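Local coordinates for transcriptional regulator, LRP/AsnC family (Neisseria meningitidis, PDB 2P5V), which acts as a global transcriptional regulator of the Lrp/AsnC family, probably binding specific DNA sequences through a winged helix-turn-helix domain, at the interface of chains A and B. Coordinates in Å, arbitrary orientation; residue numbers count along the deposited sequence, not the author numbering. Chains: chain A/B, Transcriptional regulator, LRP/AsnC family.

The interface of chains A and B. Residues chain A 154-156, 158; chain B 66, 68, 99, 115.
The C-terminal tail of one subunit, a loop ending in the 3-10 helix 157-159, lies against its dimer mate, where A:Leu154 and A:Pro155 press on B:Leu68 and A:His158 reaches B:Val66. It illustrates how a chain terminus can be held by apolar packing combined with a directed polar bond. The CD2 methyl of A:Leu154 sits over the centre of the B:Phe115 ring, 3.7 Å above its plane, as a CH-pi contact. A:Leu154 CD2 also meets B:Leu99 CD2 at 3.8 Å, while its sister CD1 lies near B:Val66 CG2. The B:Leu68 side chain divides its branches: CD1 lies against A:Leu154 CB and against CG and CD of the A:Pro155 ring, whereas B:Leu68 CD2 packs 3.6 Å from A:His158 CE1. The CD2 methyl of A:Leu156 lies 3.9 Å from B:Val66 CG1. A:His158 NE2 donates to the backbone carbonyl B:Val66 O at 2.6 Å. This bond runs nearly head-on to the carbonyl (172° at the oxygen) and stays almost in the imidazole plane. With CG set between its backbone N and carbonyl carbon (chi1 66°) and chi2 at -73°, the histidine turns the NE2 edge of its ring to the carbonyl of B:Val66, at the end of the 3-10 helix 64-66. Repeated by the two-fold axis, this patch packs each tail on the other subunit and probably helps hold the dimer together.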
# COMPACT_ATOMS: atom_id res chain seq x y z
N LEU A 154 19.25 25.72 -11.10
CA LEU A 154 19.64 25.17 -9.82
C LEU A 154 19.84 26.31 -8.83
O LEU A 154 20.21 27.43 -9.22
CB LEU A 154 20.91 24.34 -9.94
CG LEU A 154 20.84 23.14 -10.90
CD1 LEU A 154 22.24 22.57 -11.21
CD2 LEU A 154 19.92 22.08 -10.33
N PRO A 155 19.57 26.05 -7.54
CA PRO A 155 19.90 27.04 -6.52
C PRO A 155 21.43 27.15 -6.38
O PRO A 155 22.10 26.13 -6.40
CB PRO A 155 19.26 26.45 -5.27
CG PRO A 155 19.31 24.98 -5.51
CD PRO A 155 18.98 24.84 -6.95
N LEU A 156 21.96 28.35 -6.27
CA LEU A 156 23.41 28.54 -6.15
C LEU A 156 23.82 29.32 -4.91
O LEU A 156 24.99 29.57 -4.69
CB LEU A 156 23.96 29.23 -7.40
CG LEU A 156 23.77 28.43 -8.69
CD1 LEU A 156 24.33 29.18 -9.88
CD2 LEU A 156 24.40 27.06 -8.58
N HIS A 158 23.97 28.65 -1.74
CA HIS A 158 24.84 27.91 -0.84
C HIS A 158 26.33 28.09 -1.17
O HIS A 158 27.16 27.96 -0.27
CB HIS A 158 24.48 26.42 -0.85
CG HIS A 158 24.73 25.73 -2.17
ND1 HIS A 158 23.94 25.95 -3.28
CD2 HIS A 158 25.66 24.83 -2.54
CE1 HIS A 158 24.40 25.22 -4.28
NE2 HIS A 158 25.44 24.53 -3.86
N VAL B 66 28.14 21.93 -8.70
CA VAL B 66 27.79 23.05 -7.82
C VAL B 66 27.39 22.54 -6.43
O VAL B 66 26.68 23.22 -5.69
CB VAL B 66 26.69 23.95 -8.45
CG1 VAL B 66 27.25 24.69 -9.66
CG2 VAL B 66 25.42 23.14 -8.81
N LEU B 68 25.44 20.09 -5.40
CA LEU B 68 24.05 19.72 -5.16
C LEU B 68 23.93 18.24 -5.43
O LEU B 68 23.31 17.81 -6.40
CB LEU B 68 23.09 20.54 -6.04
CG LEU B 68 23.00 22.03 -5.71
CD1 LEU B 68 22.20 22.79 -6.77
CD2 LEU B 68 22.43 22.26 -4.30
N LEU B 99 12.84 22.97 -7.97
CA LEU B 99 12.85 23.35 -9.39
C LEU B 99 11.50 23.10 -10.05
O LEU B 99 11.09 23.85 -10.95
CB LEU B 99 13.95 22.61 -10.17
CG LEU B 99 15.31 23.33 -10.22
CD1 LEU B 99 15.89 23.45 -8.83
CD2 LEU B 99 16.29 22.61 -11.15
N PHE B 115 16.79 20.00 -5.22
CA PHE B 115 18.22 19.71 -5.10
C PHE B 115 18.79 20.27 -3.80
O PHE B 115 18.43 21.39 -3.42
CB PHE B 115 18.96 20.32 -6.28
CG PHE B 115 18.71 19.60 -7.55
CD1 PHE B 115 19.59 18.63 -7.99
CD2 PHE B 115 17.58 19.87 -8.31
CE1 PHE B 115 19.37 17.96 -9.18
CE2 PHE B 115 17.35 19.20 -9.49
CZ PHE B 115 18.25 18.24 -9.92